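Local coordinates for periplasmic binding protein (PDB 5GJ3) that binds heme, two molecules at once in this structure, and probably passes it on to a membrane transporter during bacterial heme uptake, at residues E77-I82 with L89-D94; V9-D14 with E71-P76; T16-A21 with R106-A111. One frame throughout, in Å; residues are numbered along the deposited sequence.

Contact 1 (E77-I82 with L89-D94). With ZN (zinc ion), chain D.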
ATOM      1  N   GLU A  77     -19.193  11.090  -8.478  1.00 21.03           N
ATOM      2  CA  GLU A  77     -20.394  10.835  -9.299  1.00 21.44           C
ATOM      3  C   GLU A  77     -20.745   9.319  -9.386  1.00 20.89           C
ATOM      4  O   GLU A  77     -21.941   8.917  -9.470  1.00 18.41           O
ATOM      5  CB  GLU A  77     -20.231  11.475 -10.722  1.00 23.83           C
ATOM      6  CG  GLU A  77     -20.087  13.023 -10.681  1.00 26.07           C
ATOM      7  CD  GLU A  77     -18.670  13.507 -10.376  1.00 27.46           C
ATOM      8  OE1 GLU A  77     -17.741  12.663 -10.314  1.00 26.03           O
ATOM      9  OE2 GLU A  77     -18.429  14.739 -10.192  1.00 35.47           O
ATOM     10  N   THR A  78     -19.733   8.461  -9.312  1.00 17.87           N
ATOM     11  CA  THR A  78     -20.063   7.031  -9.233  1.00 18.75           C
ATOM     12  C   THR A  78     -20.699   6.655  -7.872  1.00 19.76           C
ATOM     13  O   THR A  78     -21.702   5.912  -7.846  1.00 18.00           O
ATOM     14  CB  THR A  78     -18.850   6.160  -9.555  1.00 18.78           C
ATOM     15  OG1 THR A  78     -18.555   6.345 -10.945  1.00 18.48           O
ATOM     16  CG2 THR A  78     -19.103   4.639  -9.225  1.00 18.21           C
ATOM     17  N   LEU A  79     -20.113   7.119  -6.767  1.00 17.78           N
ATOM     18  CA  LEU A  79     -20.725   6.878  -5.443  1.00 18.11           C
ATOM     19  C   LEU A  79     -22.182   7.369  -5.424  1.00 17.35           C
ATOM     20  O   LEU A  79     -23.078   6.676  -4.910  1.00 18.93           O
ATOM     21  CB  LEU A  79     -19.910   7.536  -4.300  1.00 19.04           C
ATOM     22  CG  LEU A  79     -18.441   7.094  -4.143  1.00 21.04           C
ATOM     23  CD1 LEU A  79     -17.725   7.749  -2.945  1.00 22.70           C
ATOM     24  CD2 LEU A  79     -18.315   5.593  -4.128  1.00 22.03           C
ATOM     25  N   ALA A  80     -22.419   8.552  -5.994  1.00 16.01           N
ATOM     26  CA  ALA A  80     -23.769   9.136  -6.049  1.00 17.63           C
ATOM     27  C   ALA A  80     -24.760   8.252  -6.810  1.00 18.20           C
ATOM     28  O   ALA A  80     -25.901   8.110  -6.392  1.00 18.52           O
ATOM     29  CB  ALA A  80     -23.757  10.565  -6.605  1.00 16.44           C
ATOM     30  N   GLN A  81     -24.334   7.615  -7.902  1.00 18.33           N
ATOM     31  CA  GLN A  81     -25.239   6.700  -8.589  1.00 20.10           C
ATOM     32  C   GLN A  81     -25.548   5.470  -7.754  1.00 19.81           C
ATOM     33  O   GLN A  81     -26.652   4.938  -7.844  1.00 18.92           O
ATOM     34  CB  GLN A  81     -24.601   6.201  -9.879  1.00 22.42           C
ATOM     35  CG  GLN A  81     -24.376   7.324 -10.856  1.00 31.23           C
ATOM     36  CD  GLN A  81     -24.788   6.897 -12.225  1.00 38.55           C
ATOM     37  OE1 GLN A  81     -25.970   6.924 -12.547  1.00 51.54           O
ATOM     38  NE2 GLN A  81     -23.830   6.491 -13.036  1.00 39.75           N
ATOM     39  N   ILE A  82     -24.556   4.990  -6.994  1.00 18.44           N
ATOM     40  CA  ILE A  82     -24.794   3.860  -6.062  1.00 18.58           C
ATOM     41  C   ILE A  82     -25.917   4.245  -5.074  1.00 19.16           C
ATOM     42  O   ILE A  82     -26.809   3.431  -4.799  1.00 19.94           O
ATOM     43  CB  ILE A  82     -23.514   3.406  -5.258  1.00 17.14           C
ATOM     44  CG1 ILE A  82     -22.310   3.058  -6.138  1.00 20.49           C
ATOM     45  CG2 ILE A  82     -23.791   2.213  -4.310  1.00 15.57           C
ATOM     46  CD1 ILE A  82     -22.684   2.370  -7.415  1.00 22.46           C
ATOM     47  N   LEU A  89     -24.210   1.405   0.969  1.00 14.82           N
ATOM     48  CA  LEU A  89     -22.840   1.816   0.677  1.00 14.50           C
ATOM     49  C   LEU A  89     -22.216   2.333   1.977  1.00 15.19           C
ATOM     50  O   LEU A  89     -22.909   3.046   2.777  1.00 14.35           O
ATOM     51  CB  LEU A  89     -22.913   2.959  -0.369  1.00 14.15           C
ATOM     52  CG  LEU A  89     -21.615   3.767  -0.581  1.00 13.26           C
ATOM     53  CD1 LEU A  89     -20.581   2.914  -1.246  1.00 13.67           C
ATOM     54  CD2 LEU A  89     -21.948   4.980  -1.450  1.00 13.76           C
ATOM     55  N   ALA A  90     -20.954   1.957   2.240  1.00 15.46           N
ATOM     56  CA  ALA A  90     -20.229   2.615   3.337  1.00 16.86           C
ATOM     57  C   ALA A  90     -18.786   2.884   2.899  1.00 16.83           C
ATOM     58  O   ALA A  90     -18.198   2.078   2.162  1.00 14.58           O
ATOM     59  CB  ALA A  90     -20.235   1.732   4.555  1.00 16.35           C
ATOM     60  N   ILE A  91     -18.244   4.011   3.339  1.00 15.15           N
ATOM     61  CA  ILE A  91     -16.899   4.413   2.981  1.00 15.62           C
ATOM     62  C   ILE A  91     -16.179   4.787   4.278  1.00 18.27           C
ATOM     63  O   ILE A  91     -16.729   5.501   5.092  1.00 19.14           O
ATOM     64  CB  ILE A  91     -16.896   5.669   2.071  1.00 16.15           C
ATOM     65  CG1 ILE A  91     -17.563   5.366   0.701  1.00 15.17           C
ATOM     66  CG2 ILE A  91     -15.448   6.262   1.886  1.00 15.25           C
ATOM     67  CD1 ILE A  91     -16.802   4.338  -0.129  1.00 14.17           C
ATOM     68  N   THR A  92     -14.964   4.283   4.461  1.00 17.81           N
ATOM     69  CA  THR A  92     -14.163   4.641   5.620  1.00 18.60           C
ATOM     70  C   THR A  92     -12.943   5.541   5.300  1.00 18.40           C
ATOM     71  O   THR A  92     -12.499   5.642   4.153  1.00 17.81           O
ATOM     72  CB  THR A  92     -13.675   3.348   6.318  1.00 19.43           C
ATOM     73  OG1 THR A  92     -13.238   3.672   7.643  1.00 22.22           O
ATOM     74  CG2 THR A  92     -12.531   2.683   5.512  1.00 18.55           C
ATOM     75  N   ALA A  93     -12.391   6.196   6.314  1.00 19.10           N
ATOM     76  CA  ALA A  93     -11.146   6.983   6.133  1.00 19.61           C
ATOM     77  C   ALA A  93      -9.986   6.053   5.848  1.00 20.94           C
ATOM     78  O   ALA A  93      -9.993   4.874   6.254  1.00 21.41           O
ATOM     79  CB  ALA A  93     -10.843   7.826   7.381  1.00 19.28           C
ATOM     80  N   ASP A  94      -8.963   6.571   5.187  1.00 21.18           N
ATOM     81  CA  ASP A  94      -7.711   5.797   5.030  1.00 21.93           C
ATOM     82  C   ASP A  94      -6.504   6.726   5.155  1.00 22.82           C
ATOM     83  O   ASP A  94      -5.840   6.955   4.149  1.00 24.26           O
ATOM     84  CB  ASP A  94      -7.698   5.114   3.650  1.00 22.50           C
ATOM     85  CG  ASP A  94      -6.543   4.098   3.482  1.00 26.19           C
ATOM     86  OD1 ASP A  94      -5.833   3.721   4.477  1.00 25.56           O
ATOM     87  OD2 ASP A  94      -6.369   3.675   2.320  1.00 27.92           O
TER
HETATM   88 ZN    ZN D 403      -7.301   2.341   1.076  1.00 30.05          ZN
HETATM   89  O   HOH W   1      -7.387   2.657  -0.846  1.00 25.31           O

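Contact 2 (V9-D14 with E71-P76). With ZN (zinc ion), chain D.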
ATOM      1  N   VAL A   9     -19.535  -5.898  -3.263  1.00 16.16           N
ATOM      2  CA  VAL A   9     -18.674  -5.256  -4.216  1.00 16.50           C
ATOM      3  C   VAL A   9     -17.735  -4.370  -3.395  1.00 17.23           C
ATOM      4  O   VAL A   9     -18.169  -3.497  -2.619  1.00 14.20           O
ATOM      5  CB  VAL A   9     -19.405  -4.436  -5.292  1.00 17.21           C
ATOM      6  CG1 VAL A   9     -18.343  -3.755  -6.197  1.00 16.25           C
ATOM      7  CG2 VAL A   9     -20.300  -5.342  -6.163  1.00 16.32           C
ATOM      8  N   SER A  10     -16.445  -4.661  -3.522  1.00 17.17           N
ATOM      9  CA  SER A  10     -15.423  -3.974  -2.750  1.00 18.93           C
ATOM     10  C   SER A  10     -14.703  -2.956  -3.665  1.00 17.71           C
ATOM     11  O   SER A  10     -14.200  -3.311  -4.760  1.00 17.26           O
ATOM     12  CB  SER A  10     -14.465  -4.992  -2.178  1.00 17.62           C
ATOM     13  OG  SER A  10     -13.367  -4.295  -1.611  1.00 20.17           O
ATOM     14  N   LEU A  11     -14.636  -1.699  -3.238  1.00 15.99           N
ATOM     15  CA  LEU A  11     -14.137  -0.633  -4.110  1.00 15.90           C
ATOM     16  C   LEU A  11     -12.587  -0.403  -4.135  1.00 15.08           C
ATOM     17  O   LEU A  11     -12.090   0.333  -5.001  1.00 15.15           O
ATOM     18  CB  LEU A  11     -14.861   0.710  -3.795  1.00 13.83           C
ATOM     19  CG  LEU A  11     -16.404   0.621  -3.821  1.00 14.27           C
ATOM     20  CD1 LEU A  11     -16.933   1.994  -3.454  1.00 12.85           C
ATOM     21  CD2 LEU A  11     -16.873   0.228  -5.227  1.00 13.77           C
ATOM     22  N   ASN A  12     -11.868  -0.990  -3.197  1.00 13.73           N
ATOM     23  CA  ASN A  12     -10.435  -0.716  -3.083  1.00 15.71           C
ATOM     24  C   ASN A  12      -9.712  -2.000  -2.804  1.00 17.38           C
ATOM     25  O   ASN A  12     -10.220  -2.855  -2.076  1.00 17.08           O
ATOM     26  CB  ASN A  12     -10.106   0.295  -1.960  1.00 15.01           C
ATOM     27  CG  ASN A  12     -10.919   1.530  -2.072  1.00 15.12           C
ATOM     28  OD1 ASN A  12     -12.031   1.612  -1.551  1.00 18.14           O
ATOM     29  ND2 ASN A  12     -10.429   2.471  -2.837  1.00 15.89           N
ATOM     30  N   GLY A  13      -8.518  -2.139  -3.395  1.00 17.48           N
ATOM     31  CA  GLY A  13      -7.695  -3.329  -3.138  1.00 16.76           C
ATOM     32  C   GLY A  13      -7.405  -3.688  -1.698  1.00 16.53           C
ATOM     33  O   GLY A  13      -7.422  -4.862  -1.351  1.00 14.54           O
ATOM     34  N   ASP A  14      -7.142  -2.691  -0.833  1.00 18.36           N
ATOM     35  CA  ASP A  14      -6.890  -2.960   0.581  1.00 17.83           C
ATOM     36  C   ASP A  14      -8.135  -3.411   1.415  1.00 18.80           C
ATOM     37  O   ASP A  14      -8.053  -4.295   2.314  1.00 16.81           O
ATOM     38  CB  ASP A  14      -6.179  -1.756   1.242  1.00 21.85           C
ATOM     39  CG  ASP A  14      -6.950  -0.426   1.118  1.00 23.52           C
ATOM     40  OD1 ASP A  14      -7.822  -0.264   0.218  1.00 25.26           O
ATOM     41  OD2 ASP A  14      -6.662   0.500   1.930  1.00 24.25           O
ATOM     42  N   GLU A  71     -11.722   6.084   1.428  1.00 18.28           N
ATOM     43  CA  GLU A  71     -11.676   7.425   0.829  1.00 20.31           C
ATOM     44  C   GLU A  71     -10.993   7.523  -0.538  1.00 19.58           C
ATOM     45  O   GLU A  71     -11.228   8.501  -1.232  1.00 17.96           O
ATOM     46  CB  GLU A  71     -11.064   8.477   1.797  1.00 22.88           C
ATOM     47  CG  GLU A  71      -9.604   8.205   2.161  1.00 28.96           C
ATOM     48  CD  GLU A  71      -9.018   9.261   3.109  1.00 35.88           C
ATOM     49  OE1 GLU A  71      -9.030   9.104   4.368  1.00 31.99           O
ATOM     50  OE2 GLU A  71      -8.549  10.285   2.575  1.00 42.51           O
ATOM     51  N   ALA A  72     -10.173   6.544  -0.930  1.00 19.34           N
ATOM     52  CA  ALA A  72      -9.612   6.525  -2.284  1.00 21.72           C
ATOM     53  C   ALA A  72     -10.655   6.229  -3.378  1.00 22.59           C
ATOM     54  O   ALA A  72     -10.388   6.520  -4.552  1.00 23.01           O
ATOM     55  CB  ALA A  72      -8.437   5.546  -2.405  1.00 22.35           C
ATOM     56  N   ALA A  73     -11.824   5.673  -3.019  1.00 18.61           N
ATOM     57  CA  ALA A  73     -12.811   5.277  -4.005  1.00 18.56           C
ATOM     58  C   ALA A  73     -13.409   6.492  -4.672  1.00 19.65           C
ATOM     59  O   ALA A  73     -13.808   7.464  -4.013  1.00 19.04           O
ATOM     60  CB  ALA A  73     -13.959   4.450  -3.349  1.00 17.15           C
ATOM     61  N   GLY A  74     -13.529   6.428  -5.988  1.00 21.82           N
ATOM     62  CA  GLY A  74     -14.168   7.507  -6.755  1.00 18.47           C
ATOM     63  C   GLY A  74     -14.412   7.136  -8.217  1.00 18.10           C
ATOM     64  O   GLY A  74     -14.034   6.048  -8.660  1.00 17.63           O
ATOM     65  N   PRO A  75     -14.935   8.099  -9.017  1.00 18.93           N
ATOM     66  CA  PRO A  75     -15.178   9.502  -8.653  1.00 17.16           C
ATOM     67  C   PRO A  75     -16.431   9.715  -7.806  1.00 18.13           C
ATOM     68  O   PRO A  75     -17.308   8.805  -7.742  1.00 16.39           O
ATOM     69  CB  PRO A  75     -15.412  10.180 -10.011  1.00 17.92           C
ATOM     70  CG  PRO A  75     -15.949   9.069 -10.881  1.00 16.95           C
ATOM     71  CD  PRO A  75     -15.111   7.869 -10.465  1.00 17.66           C
ATOM     72  N   PRO A  76     -16.574  10.905  -7.194  1.00 18.84           N
ATOM     73  CA  PRO A  76     -17.829  11.107  -6.421  1.00 21.19           C
ATOM     74  C   PRO A  76     -19.150  10.810  -7.174  1.00 22.20           C
ATOM     75  O   PRO A  76     -20.135  10.335  -6.554  1.00 20.87           O
ATOM     76  CB  PRO A  76     -17.778  12.621  -6.079  1.00 21.94           C
ATOM     77  CG  PRO A  76     -16.319  12.919  -5.940  1.00 20.45           C
ATOM     78  CD  PRO A  76     -15.660  12.063  -7.048  1.00 21.77           C
TER
HETATM   79 ZN    ZN D 403      -7.301   2.341   1.076  1.00 30.05          ZN
HETATM   80  O   HOH W   1      -7.387   2.657  -0.846  1.00 25.31           O

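Contact 3 (T16-A21 with R106-A111)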
ATOM      1  N   THR A  16     -10.683  -5.066  -0.057  1.00 15.16           N
ATOM      2  CA  THR A  16     -10.848  -6.445  -0.553  1.00 16.05           C
ATOM      3  C   THR A  16      -9.959  -7.433   0.227  1.00 16.82           C
ATOM      4  O   THR A  16     -10.429  -8.449   0.724  1.00 16.91           O
ATOM      5  CB  THR A  16     -10.517  -6.505  -2.041  1.00 14.88           C
ATOM      6  OG1 THR A  16     -11.397  -5.641  -2.768  1.00 16.58           O
ATOM      7  CG2 THR A  16     -10.566  -7.959  -2.605  1.00 16.30           C
ATOM      8  N   GLU A  17      -8.685  -7.091   0.388  1.00 17.02           N
ATOM      9  CA  GLU A  17      -7.736  -7.932   1.111  1.00 16.58           C
ATOM     10  C   GLU A  17      -8.232  -8.173   2.523  1.00 16.83           C
ATOM     11  O   GLU A  17      -8.123  -9.277   3.064  1.00 17.89           O
ATOM     12  CB  GLU A  17      -6.359  -7.270   1.147  1.00 17.59           C
ATOM     13  CG  GLU A  17      -5.409  -7.928   2.131  1.00 20.91           C
ATOM     14  CD  GLU A  17      -3.931  -7.540   1.915  1.00 24.38           C
ATOM     15  OE1 GLU A  17      -3.565  -6.853   0.924  1.00 26.34           O
ATOM     16  OE2 GLU A  17      -3.122  -7.968   2.737  1.00 25.31           O
ATOM     17  N   ILE A  18      -8.806  -7.137   3.126  1.00 17.19           N
ATOM     18  CA  ILE A  18      -9.249  -7.235   4.493  1.00 15.31           C
ATOM     19  C   ILE A  18     -10.518  -8.175   4.531  1.00 16.16           C
ATOM     20  O   ILE A  18     -10.669  -8.931   5.469  1.00 15.54           O
ATOM     21  CB  ILE A  18      -9.633  -5.840   5.067  1.00 16.86           C
ATOM     22  CG1 ILE A  18      -8.370  -5.023   5.415  1.00 16.97           C
ATOM     23  CG2 ILE A  18     -10.519  -6.025   6.305  1.00 14.63           C
ATOM     24  CD1 ILE A  18      -8.689  -3.554   5.671  1.00 19.10           C
ATOM     25  N   ILE A  19     -11.411  -8.105   3.542  1.00 15.79           N
ATOM     26  CA  ILE A  19     -12.621  -8.965   3.559  1.00 17.14           C
ATOM     27  C   ILE A  19     -12.152 -10.435   3.529  1.00 19.11           C
ATOM     28  O   ILE A  19     -12.685 -11.278   4.284  1.00 18.95           O
ATOM     29  CB  ILE A  19     -13.556  -8.669   2.359  1.00 16.57           C
ATOM     30  CG1 ILE A  19     -14.178  -7.251   2.490  1.00 15.17           C
ATOM     31  CG2 ILE A  19     -14.682  -9.711   2.220  1.00 16.06           C
ATOM     32  CD1 ILE A  19     -14.658  -6.700   1.141  1.00 16.37           C
ATOM     33  N   PHE A  20     -11.193 -10.723   2.630  1.00 17.87           N
ATOM     34  CA  PHE A  20     -10.646 -12.093   2.512  1.00 19.23           C
ATOM     35  C   PHE A  20      -9.924 -12.507   3.806  1.00 18.44           C
ATOM     36  O   PHE A  20     -10.117 -13.609   4.275  1.00 21.38           O
ATOM     37  CB  PHE A  20      -9.730 -12.236   1.266  1.00 18.54           C
ATOM     38  CG  PHE A  20     -10.498 -12.483  -0.030  1.00 19.13           C
ATOM     39  CD1 PHE A  20     -10.797 -13.783  -0.440  1.00 19.16           C
ATOM     40  CD2 PHE A  20     -10.887 -11.427  -0.835  1.00 17.05           C
ATOM     41  CE1 PHE A  20     -11.505 -14.012  -1.598  1.00 20.21           C
ATOM     42  CE2 PHE A  20     -11.587 -11.645  -2.008  1.00 19.13           C
ATOM     43  CZ  PHE A  20     -11.912 -12.946  -2.388  1.00 21.05           C
ATOM     44  N   ALA A  21      -9.186 -11.599   4.449  1.00 18.56           N
ATOM     45  CA  ALA A  21      -8.495 -11.923   5.710  1.00 18.71           C
ATOM     46  C   ALA A  21      -9.433 -12.192   6.855  1.00 21.36           C
ATOM     47  O   ALA A  21      -9.081 -12.915   7.843  1.00 20.41           O
ATOM     48  CB  ALA A  21      -7.505 -10.815   6.085  1.00 18.68           C
ATOM     49  N   ARG A 106     -11.702  -2.851  11.611  1.00 16.94           N
ATOM     50  CA  ARG A 106     -12.952  -2.686  12.393  1.00 18.11           C
ATOM     51  C   ARG A 106     -14.141  -2.231  11.552  1.00 17.84           C
ATOM     52  O   ARG A 106     -15.296  -2.684  11.769  1.00 15.78           O
ATOM     53  CB  ARG A 106     -12.743  -1.741  13.597  1.00 20.16           C
ATOM     54  CG  ARG A 106     -11.713  -2.299  14.588  1.00 24.20           C
ATOM     55  CD  ARG A 106     -11.509  -1.384  15.809  1.00 30.47           C
ATOM     56  NE  ARG A 106     -10.989  -2.209  16.888  1.00 37.90           N
ATOM     57  CZ  ARG A 106      -9.765  -2.115  17.426  1.00 42.07           C
ATOM     58  NH1 ARG A 106      -8.908  -1.170  17.038  1.00 42.74           N
ATOM     59  NH2 ARG A 106      -9.407  -2.951  18.408  1.00 39.33           N
ATOM     60  N   PHE A 107     -13.870  -1.347  10.578  1.00 15.95           N
ATOM     61  CA  PHE A 107     -14.912  -0.847   9.674  1.00 14.98           C
ATOM     62  C   PHE A 107     -15.528  -1.997   8.838  1.00 15.12           C
ATOM     63  O   PHE A 107     -16.764  -2.151   8.778  1.00 15.03           O
ATOM     64  CB  PHE A 107     -14.337   0.254   8.782  1.00 14.67           C
ATOM     65  CG  PHE A 107     -15.062   0.445   7.467  1.00 14.69           C
ATOM     66  CD1 PHE A 107     -16.272   1.153   7.421  1.00 13.74           C
ATOM     67  CD2 PHE A 107     -14.475   0.011   6.267  1.00 13.29           C
ATOM     68  CE1 PHE A 107     -16.924   1.404   6.179  1.00 13.74           C
ATOM     69  CE2 PHE A 107     -15.084   0.263   5.038  1.00 14.73           C
ATOM     70  CZ  PHE A 107     -16.341   0.974   4.975  1.00 13.89           C
ATOM     71  N   VAL A 108     -14.678  -2.815   8.248  1.00 14.36           N
ATOM     72  CA  VAL A 108     -15.165  -3.930   7.420  1.00 15.11           C
ATOM     73  C   VAL A 108     -15.881  -4.945   8.321  1.00 15.30           C
ATOM     74  O   VAL A 108     -16.984  -5.467   7.962  1.00 16.41           O
ATOM     75  CB  VAL A 108     -14.041  -4.610   6.622  1.00 15.89           C
ATOM     76  CG1 VAL A 108     -14.571  -5.872   5.892  1.00 16.44           C
ATOM     77  CG2 VAL A 108     -13.431  -3.647   5.580  1.00 16.89           C
ATOM     78  N   ALA A 109     -15.287  -5.235   9.474  1.00 14.94           N
ATOM     79  CA  ALA A 109     -15.904  -6.232  10.373  1.00 17.87           C
ATOM     80  C   ALA A 109     -17.316  -5.837  10.814  1.00 18.72           C
ATOM     81  O   ALA A 109     -18.211  -6.721  10.885  1.00 19.30           O
ATOM     82  CB  ALA A 109     -15.038  -6.535  11.600  1.00 17.21           C
ATOM     83  N   GLN A 110     -17.509  -4.551  11.127  1.00 18.08           N
ATOM     84  CA  GLN A 110     -18.833  -4.067  11.533  1.00 18.75           C
ATOM     85  C   GLN A 110     -19.825  -4.188  10.385  1.00 19.50           C
ATOM     86  O   GLN A 110     -20.914  -4.663  10.631  1.00 20.22           O
ATOM     87  CB  GLN A 110     -18.854  -2.622  12.113  1.00 21.25           C
ATOM     88  CG  GLN A 110     -20.248  -2.223  12.679  1.00 22.76           C
ATOM     89  CD  GLN A 110     -20.309  -0.912  13.485  1.00 28.26           C
ATOM     90  OE1 GLN A 110     -19.310  -0.480  14.023  1.00 31.87           O
ATOM     91  NE2 GLN A 110     -21.519  -0.278  13.594  1.00 29.16           N
ATOM     92  N   ALA A 111     -19.446  -3.796   9.153  1.00 17.35           N
ATOM     93  CA  ALA A 111     -20.335  -3.888   7.967  1.00 16.85           C
ATOM     94  C   ALA A 111     -20.760  -5.320   7.662  1.00 18.89           C
ATOM     95  O   ALA A 111     -21.863  -5.575   7.083  1.00 17.86           O
ATOM     96  CB  ALA A 111     -19.676  -3.289   6.723  1.00 17.69           C
TER

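Contact 1 (E77-I82 with L89-D94)
Asp94 OD2 binds a zinc ion at 2.0 Å, at the far end of the segment whose Leu89 and Ile91 pack against Leu79 and Ile82. The carboxylate of Asp94 has a second partner as well, since OD1 forms a salt bridge with Lys104. Asp14, Asp70 and a water complete the zinc site.

The contact itself is apolar and no hydrogen bond crosses it. Leu89 packs against helix 76-84. Its CG is anti to the backbone N (chi1 166°), and this brings CD2 against the helix, where it lies 4.3 Å from Leu79 CB. The same CD2 also comes 4.0 Å from the carbonyl oxygen Leu79 O. Ile82 uses its short branch. Its CG2 meets Leu89 CB at 4.1 Å, and the two side chains cross at about a right angle. The longer branch of Ile82 leads away from the strand. Ile91 adds a looser touch, with its CG1 4.4 Å from Leu79 CD1.

Helix and strand belong to the beta-alpha-beta unit formed by strand 66-70, helix 76-84 and strand 89-92. Strand 89-92 is the outermost strand on its side of a four-stranded parallel sheet. Ile82 also packs on helix 56-60, and Leu79 and Ile91 both reach Leu11. Ala90 and Thr92 turn to helix 100-111 instead.

Contact 2 (V9-D14 with E71-P76)
Leu11 and Ala73 come closest along the backbone, with 6.1 Å between Leu11 CA and Ala73 CA, where the loop after strand 8-10 passes the loop after strand 66-70 without a hydrogen bond between them. The methyl of Ala73 does most of the touching. Leu11 CB and Leu11 CD1 each lie 3.9 Å from Ala73 CB, so the leucine runs alongside the methyl.

Asn12 approaches with its amide. Its CG sits beside the backbone N (chi1 -52°), which brings the amide up to the second loop. ND2 lies 3.7 Å from Ala72 CB, and OD1 is 3.9 Å from Ala73 CB. ND2 also comes near the backbone N of Ala73, but both are donors and no bond forms. The amide is held from elsewhere: OD1 accepts from Asp70 N and ND2 donates to Gln51 OE1. These bonds probably fix its rotation.

Asp14 binds the zinc unevenly. Its OD2 is 2.1 Å from the ion, while OD1, at 2.8 Å from the ion, is at most a weak, long ligand.

The side chain of Ala72 is about 7 Å from a bound heme, and Gln51 lines a heme pocket. The two loops thus meet at the C-terminal ends of neighbouring parallel strands, beside zinc and heme. Leu11 packs further on helix 56-60 and, like Ala73, on Leu54 of strand 53-54.

Contact 3 (T16-A21 with R106-A111)
Along 16-21 two consecutive residues, Ile18 and Ile19, touch Val108 of the facing helix, and both do so through carbon alone. Before them, Thr16 points away from that helix. Its OG1 makes hydrogen bonds with Asn12 O and Ser10 OG. Glu17 also looks elsewhere, and its OE2 forms a salt bridge with Arg249.

Ile18 is the first to reach across. Its CG2 is anti to the backbone N, with CG1 beside the N at chi1 -76°, and it is this methyl branch that meets the valine. The methyl is 3.8 Å from Val108 CB. It also lies 3.8 Å from Val108 CG2 and 4.1 Å from Val108 CG1. A single methyl therefore sits against the whole branched end of Val108. The two side chains cross obliquely.

Ile19 comes next and uses its other branch. Ile19 CG1 meets Val108 CG1 at 3.7 Å, and here the side chains cross at about a right angle. With CG1 anti to the backbone N (chi1 174°), Val108 turns that methyl toward Ile19, while Ile18 CG2 lies by it as well. The backbones are close at this point, with Ile19 CA 6.8 Å from Val108 CA. All three side chains are buried.

Past Ile19 the helix turns its side chains elsewhere. The ring of Phe20 packs on helix 39-42, and Thr16 O lies at its edge in the ring plane.

Helices 13-21 and 100-111 meet over the parallel sheet. Ile19 and Val108 both rest on Ile68 of strand 66-70, and Ala111 touches the same residue. Phe107 extends this cover to Ala90 and Thr92 of strand 89-92.

In the fold
Contact 3 is fully buried, whereas contacts 1 and 2 are only partly so. All three serve the same parallel sheet. Contact 1 packs a helix on one face of strand 89-92, through Leu89 and Ile91. The helices of contact 3 lie on the other face, where Phe107 meets Ala90 and Thr92. Contact 2 sits beyond the C-terminal ends of two strands, near the heme. Contacts 1 and 2 share the zinc site and are also joined by Glu71 OE1, which accepts from Asp94 N. Contacts 2 and 3 share helix 13-21. Across their interfaces contacts 1 and 3 are apolar, while contact 2 mixes methyl groups with a buried amide.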